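Local coordinates for NTF2-like Protein (Anabaena variabilis ATCC 29413, PDB 3DMC) that is of unknown function but belongs to the SnoaL-like family of the NTF2 clan, whose cone-shaped alpha+beta fold often encloses a ligand or active-site pocket, at residues Ser7-Leu11 / Ser85-Val90; Met36-Thr42 / Arg116-Ser122. One frame throughout, in Å; residues are numbered along the deposited sequence.

How the contacts relate
The two contacts interleave along the chain, in the order 7-11, 36-42, 85-90, 116-122, so each closes a loop that the other crosses. Their centres lie about 14 Å apart, and both reach the same mixed, six-stranded sheet of the NTF2-like fold. Contact 1 sets the start of helix 9-27 against the turn joining strands 75-85 and 89-100. Contact 2 pairs the chain entering strand 41-45 with the start of strand 119-127. Helix 9-27 also bears on contact 2, where Met36 packs on it, and the contacts touch directly through a probable hydrogen bond, Asn9 ND2 to Gly117 O at 2.8 Å. Together they tie the long N-terminal helix to two hairpin turns at one end of the curved sheet.

Contact 1: Ser7-Leu11 / Ser85-Val90; sequences SDNTL and SNETTV
A capped helix start meets a beta-hairpin turn of the NTF2-like fold: helix 9-27 begins beside the connection between strands 75-85 and 89-100. The CA atoms of Thr10 and Thr88 are 5.8 Å apart, those of Leu11 and Val90 6.7 Å, and 252 Å² is buried. Two side-chain-to-backbone motifs shape the chain. Asp8, the N-cap residue with chi1 t, is the centre of an inverse gamma turn, and its OD1 accepts from Leu11 N at 3.2 Å. In the hairpin, Asn86 OD1 takes Thr88 N at 2.9 Å (an Asx turn) and Thr89 N at 2.8 Å (an Asx motif), while Asn86 N donates to Thr89 O at 3.0 Å. Thr10 OG1 donates to Glu87 O at 2.6 Å. One water bridges the segments, donating to Asp8 OD1 and Asn86 O, both at 2.8 Å, and accepting from Ser85 OG at 2.7 Å. Asp8 OD2 is hydrogen-bonded to Thr4 OG1 and to Met2 N of the second subunit, and Ser85 OG to Gly1 N of that subunit, so the subunit interface adjoins this junction. In apolar packing, Leu11 CD2 lies 4.1 Å from Val90 CG1, and Thr10, with chi1 m, brings CG2 to 3.5 Å from Val90 CG2.

Contact 2: Met36-Thr42 / Arg116-Ser122; sequences MLTEDFT and RGDKICS
Two parallel strand segments pair here, one turning a corner at Glu39 and Asp40. Leu37 pairs with Ile120 (CA-CA 4.9 Å) and Thr42 with Ser122 (4.8 Å); the five-residue step against two is taken up by a type I turn, Thr38 to Phe41, closed by Phe41 N to Thr38 O (3.0 Å). Ile120 N donates to Met36 O (2.9 Å), Thr38 N to Ile120 O (3.0 Å) and, beyond the corner, Thr42 N to Cys121 O (3.2 Å). Ile120 is the main bump: its CD1, CB and CG2 meet Met36 CE (4.2 Å, selenomethionine), Leu37 CD2 (4.0 Å) and Phe41 CE1 (4.0 Å), three sides of a hollow. Thr38, chi1 p, fills a second hollow, with CG2 3.6 Å from both Lys119 CB and Arg116 NH1, and OG1 3.4 Å from Cys121 CB. Over it runs a two-pronged salt bridge, Arg116 NH1 to Asp40 OD1 (2.8 Å) and NH2 to OD2 (2.9 Å); Thr38 OG1 donates to Asp40 OD1 (2.7 Å). A type II' turn spans Arg116 to Lys119, with Gly117 (phi 66°) in the positive-phi position it requires. Met36 also packs on helix 9-27, its side chain linking helix and pairing within the alpha+beta cone typical of NTF2-like proteins.

Contact 1: Ser7-Leu11 / Ser85-Val90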
loop_
_atom_site.group_PDB
_atom_site.type_symbol
_atom_site.label_atom_id
_atom_site.label_comp_id
_atom_site.label_asym_id
_atom_site.label_seq_id
_atom_site.Cartn_x
_atom_site.Cartn_y
_atom_site.Cartn_z
ATOM N N SER A 7 -2.236 -5.062 -24.568
ATOM C CA SER A 7 -1.801 -6.456 -24.292
ATOM C C SER A 7 -1.415 -6.673 -22.835
ATOM O O SER A 7 -1.011 -7.752 -22.443
ATOM C CB SER A 7 -0.622 -6.860 -25.186
ATOM O OG SER A 7 0.467 -5.971 -25.076
ATOM N N ASP A 8 -1.542 -5.609 -22.057
ATOM C CA ASP A 8 -1.274 -5.646 -20.596
ATOM C C ASP A 8 -2.408 -6.382 -19.830
ATOM O O ASP A 8 -3.366 -5.792 -19.334
ATOM C CB ASP A 8 -1.036 -4.210 -20.099
ATOM C CG ASP A 8 -0.356 -4.151 -18.743
ATOM O OD1 ASP A 8 -0.452 -5.143 -18.001
ATOM O OD2 ASP A 8 0.209 -3.070 -18.432
ATOM N N ASN A 9 -2.264 -7.695 -19.740
ATOM C CA ASN A 9 -3.292 -8.583 -19.194
ATOM C C ASN A 9 -3.355 -8.386 -17.700
ATOM O O ASN A 9 -4.412 -8.491 -17.074
ATOM C CB ASN A 9 -2.910 -10.047 -19.455
ATOM C CG ASN A 9 -3.864 -11.039 -18.849
ATOM O OD1 ASN A 9 -4.989 -11.219 -19.339
ATOM N ND2 ASN A 9 -3.395 -11.758 -17.810
ATOM N N THR A 10 -2.200 -8.086 -17.138
ATOM C CA THR A 10 -2.117 -7.881 -15.688
ATOM C C THR A 10 -3.042 -6.725 -15.264
ATOM O O THR A 10 -3.858 -6.858 -14.360
ATOM C CB THR A 10 -0.639 -7.719 -15.221
ATOM O OG1 THR A 10 0.045 -8.987 -15.409
ATOM C CG2 THR A 10 -0.558 -7.267 -13.769
ATOM N N LEU A 11 -2.901 -5.606 -15.950
ATOM C CA LEU A 11 -3.729 -4.431 -15.683
ATOM C C LEU A 11 -5.194 -4.720 -15.971
ATOM O O LEU A 11 -6.079 -4.383 -15.178
ATOM C CB LEU A 11 -3.285 -3.211 -16.487
ATOM C CG LEU A 11 -2.359 -2.188 -15.843
ATOM C CD1 LEU A 11 -2.157 -1.038 -16.810
ATOM C CD2 LEU A 11 -2.965 -1.675 -14.515
ATOM N N SER A 85 1.535 -0.806 -11.476
ATOM C CA SER A 85 1.695 -2.224 -11.801
ATOM C C SER A 85 3.108 -2.583 -12.222
ATOM O O SER A 85 3.979 -1.737 -12.444
ATOM C CB SER A 85 0.687 -2.670 -12.882
ATOM O OG SER A 85 0.919 -2.108 -14.162
ATOM N N ASN A 86 3.261 -3.878 -12.321
ATOM C CA ASN A 86 4.456 -4.508 -12.942
ATOM C C ASN A 86 3.980 -5.705 -13.771
ATOM O O ASN A 86 2.826 -5.734 -14.198
ATOM C CB ASN A 86 5.546 -4.840 -11.914
ATOM C CG ASN A 86 5.130 -5.872 -10.867
ATOM O OD1 ASN A 86 4.287 -6.709 -11.106
ATOM N ND2 ASN A 86 5.798 -5.835 -9.682
ATOM N N GLU A 87 4.861 -6.674 -14.019
ATOM C CA GLU A 87 4.478 -7.804 -14.884
ATOM C C GLU A 87 3.326 -8.636 -14.300
ATOM O O GLU A 87 2.561 -9.223 -15.046
ATOM C CB GLU A 87 5.659 -8.722 -15.175
ATOM C CG GLU A 87 6.729 -8.100 -16.013
ATOM C CD GLU A 87 7.761 -9.117 -16.458
ATOM O OE1 GLU A 87 7.770 -10.227 -15.885
ATOM O OE2 GLU A 87 8.556 -8.813 -17.377
ATOM N N THR A 88 3.213 -8.653 -12.972
ATOM C CA THR A 88 2.278 -9.537 -12.275
ATOM C C THR A 88 1.381 -8.943 -11.184
ATOM O O THR A 88 0.383 -9.517 -10.859
ATOM C CB THR A 88 3.002 -10.787 -11.674
ATOM O OG1 THR A 88 3.856 -10.384 -10.610
ATOM C CG2 THR A 88 3.818 -11.468 -12.747
ATOM N N THR A 89 1.708 -7.745 -10.710
ATOM C CA THR A 89 1.089 -7.163 -9.526
ATOM C C THR A 89 0.505 -5.811 -9.893
ATOM O O THR A 89 1.105 -5.044 -10.655
ATOM C CB THR A 89 2.134 -6.959 -8.394
ATOM O OG1 THR A 89 2.754 -8.202 -8.045
ATOM C CG2 THR A 89 1.516 -6.382 -7.138
ATOM N N VAL A 90 -0.662 -5.540 -9.319
ATOM C CA VAL A 90 -1.298 -4.214 -9.442
ATOM C C VAL A 90 -1.703 -3.739 -8.068
ATOM O O VAL A 90 -2.243 -4.513 -7.244
ATOM C CB VAL A 90 -2.545 -4.236 -10.339
ATOM C CG1 VAL A 90 -2.992 -2.829 -10.572
ATOM C CG2 VAL A 90 -2.229 -4.947 -11.694
HETATM O O HOH W 1 0.719 -4.435 -15.585
#

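Contact 2: Met36-Thr42 / Arg116-Ser122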
loop_
_atom_site.group_PDB
_atom_site.type_symbol
_atom_site.label_atom_id
_atom_site.label_comp_id
_atom_site.label_asym_id
_atom_site.label_seq_id
_atom_site.Cartn_x
_atom_site.Cartn_y
_atom_site.Cartn_z
HETATM N N MSE A 36 -13.260 -14.966 -9.626
HETATM C CA MSE A 36 -12.059 -14.571 -10.348
HETATM C C MSE A 36 -10.804 -14.959 -9.613
HETATM O O MSE A 36 -9.701 -14.668 -10.076
HETATM C CB MSE A 36 -12.031 -13.070 -10.596
HETATM C CG MSE A 36 -12.699 -12.664 -11.874
HETATM SE SE MSE A 36 -12.324 -10.815 -11.945
HETATM C CE MSE A 36 -10.496 -10.845 -12.700
ATOM N N LEU A 37 -10.974 -15.615 -8.472
ATOM C CA LEU A 37 -9.819 -16.013 -7.641
ATOM C C LEU A 37 -9.364 -17.441 -7.949
ATOM O O LEU A 37 -10.176 -18.336 -8.179
ATOM C CB LEU A 37 -10.150 -15.862 -6.144
ATOM C CG LEU A 37 -10.831 -14.553 -5.750
ATOM C CD1 LEU A 37 -11.075 -14.456 -4.245
ATOM C CD2 LEU A 37 -9.965 -13.380 -6.215
ATOM N N THR A 38 -8.052 -17.633 -7.951
ATOM C CA THR A 38 -7.442 -18.947 -8.176
ATOM C C THR A 38 -7.691 -19.866 -6.977
ATOM O O THR A 38 -7.988 -19.431 -5.866
ATOM C CB THR A 38 -5.918 -18.857 -8.441
ATOM O OG1 THR A 38 -5.274 -18.338 -7.281
ATOM C CG2 THR A 38 -5.602 -18.041 -9.660
ATOM N N GLU A 39 -7.567 -21.169 -7.199
ATOM C CA GLU A 39 -7.859 -22.119 -6.142
ATOM C C GLU A 39 -6.870 -22.005 -4.981
ATOM O O GLU A 39 -7.183 -22.365 -3.844
ATOM C CB GLU A 39 -7.868 -23.563 -6.675
ATOM C CG GLU A 39 -8.950 -23.815 -7.726
ATOM C CD GLU A 39 -10.341 -23.399 -7.256
ATOM O OE1 GLU A 39 -10.779 -23.837 -6.166
ATOM O OE2 GLU A 39 -11.007 -22.630 -7.986
ATOM N N ASP A 40 -5.679 -21.511 -5.300
ATOM C CA ASP A 40 -4.588 -21.372 -4.318
ATOM C C ASP A 40 -4.503 -19.926 -3.821
ATOM O O ASP A 40 -3.495 -19.497 -3.283
ATOM C CB ASP A 40 -3.226 -21.834 -4.854
ATOM C CG ASP A 40 -2.736 -21.034 -6.044
ATOM O OD1 ASP A 40 -3.556 -20.354 -6.716
ATOM O OD2 ASP A 40 -1.526 -21.110 -6.348
ATOM N N PHE A 41 -5.602 -19.215 -4.006
ATOM C CA PHE A 41 -5.701 -17.799 -3.595
ATOM C C PHE A 41 -5.259 -17.607 -2.139
ATOM O O PHE A 41 -5.683 -18.352 -1.258
ATOM C CB PHE A 41 -7.144 -17.309 -3.743
ATOM C CG PHE A 41 -7.346 -15.878 -3.313
ATOM C CD1 PHE A 41 -6.940 -14.842 -4.128
ATOM C CD2 PHE A 41 -7.955 -15.570 -2.086
ATOM C CE1 PHE A 41 -7.141 -13.493 -3.730
ATOM C CE2 PHE A 41 -8.171 -14.228 -1.690
ATOM C CZ PHE A 41 -7.743 -13.201 -2.528
ATOM N N THR A 42 -4.418 -16.598 -1.895
ATOM C CA THR A 42 -4.072 -16.222 -0.507
ATOM C C THR A 42 -4.306 -14.748 -0.326
ATOM O O THR A 42 -4.345 -13.984 -1.291
ATOM C CB THR A 42 -2.608 -16.479 -0.152
ATOM O OG1 THR A 42 -1.771 -15.504 -0.805
ATOM C CG2 THR A 42 -2.182 -17.890 -0.505
ATOM N N ARG A 116 -2.656 -14.042 -12.270
ATOM C CA ARG A 116 -2.250 -15.268 -12.962
ATOM C C ARG A 116 -3.284 -15.642 -14.020
ATOM O O ARG A 116 -4.380 -16.138 -13.710
ATOM C CB ARG A 116 -2.031 -16.412 -11.979
ATOM C CG ARG A 116 -1.382 -17.646 -12.631
ATOM C CD ARG A 116 -1.577 -18.927 -11.804
ATOM N NE ARG A 116 -0.926 -18.790 -10.514
ATOM C CZ ARG A 116 -1.415 -19.244 -9.365
ATOM N NH1 ARG A 116 -2.559 -19.895 -9.326
ATOM N NH2 ARG A 116 -0.741 -19.026 -8.251
ATOM N N GLY A 117 -2.919 -15.394 -15.266
ATOM C CA GLY A 117 -3.834 -15.646 -16.388
ATOM C C GLY A 117 -5.019 -14.717 -16.318
ATOM O O GLY A 117 -4.868 -13.501 -16.247
ATOM N N ASP A 118 -6.194 -15.313 -16.288
ATOM C CA ASP A 118 -7.449 -14.567 -16.308
ATOM C C ASP A 118 -7.981 -14.436 -14.899
ATOM O O ASP A 118 -9.112 -14.023 -14.673
ATOM C CB ASP A 118 -8.479 -15.192 -17.260
ATOM C CG ASP A 118 -8.892 -16.592 -16.865
ATOM O OD1 ASP A 118 -8.078 -17.321 -16.242
ATOM O OD2 ASP A 118 -10.032 -16.969 -17.196
ATOM N N LYS A 119 -7.106 -14.757 -13.948
ATOM C CA LYS A 119 -7.453 -14.710 -12.516
ATOM C C LYS A 119 -6.456 -13.967 -11.610
ATOM O O LYS A 119 -5.352 -13.601 -12.009
ATOM C CB LYS A 119 -7.671 -16.131 -11.981
ATOM C CG LYS A 119 -8.925 -16.778 -12.551
ATOM C CD LYS A 119 -9.070 -18.230 -12.217
ATOM C CE LYS A 119 -10.276 -18.821 -12.943
ATOM N NZ LYS A 119 -10.456 -20.268 -12.639
ATOM N N ILE A 120 -6.905 -13.832 -10.367
ATOM C CA ILE A 120 -6.139 -13.218 -9.248
ATOM C C ILE A 120 -5.761 -14.291 -8.243
ATOM O O ILE A 120 -6.634 -15.051 -7.764
ATOM C CB ILE A 120 -6.975 -12.101 -8.556
ATOM C CG1 ILE A 120 -7.222 -10.952 -9.553
ATOM C CG2 ILE A 120 -6.327 -11.624 -7.227
ATOM C CD1 ILE A 120 -8.369 -10.005 -9.155
ATOM N N CYS A 121 -4.462 -14.344 -7.915
ATOM C CA CYS A 121 -3.918 -15.431 -7.076
ATOM C C CYS A 121 -3.530 -14.975 -5.672
ATOM O O CYS A 121 -3.341 -15.771 -4.757
ATOM C CB CYS A 121 -2.719 -16.119 -7.764
ATOM S SG CYS A 121 -1.371 -15.040 -8.284
ATOM N N SER A 122 -3.481 -13.669 -5.463
ATOM C CA SER A 122 -3.251 -13.191 -4.092
ATOM C C SER A 122 -3.675 -11.737 -3.925
ATOM O O SER A 122 -3.826 -10.996 -4.894
ATOM C CB SER A 122 -1.790 -13.339 -3.692
ATOM O OG SER A 122 -0.980 -12.513 -4.504
HETATM O O HOH W 2 -10.391 -20.671 -9.481
HETATM O O HOH W 3 -1.523 -17.777 -4.317
#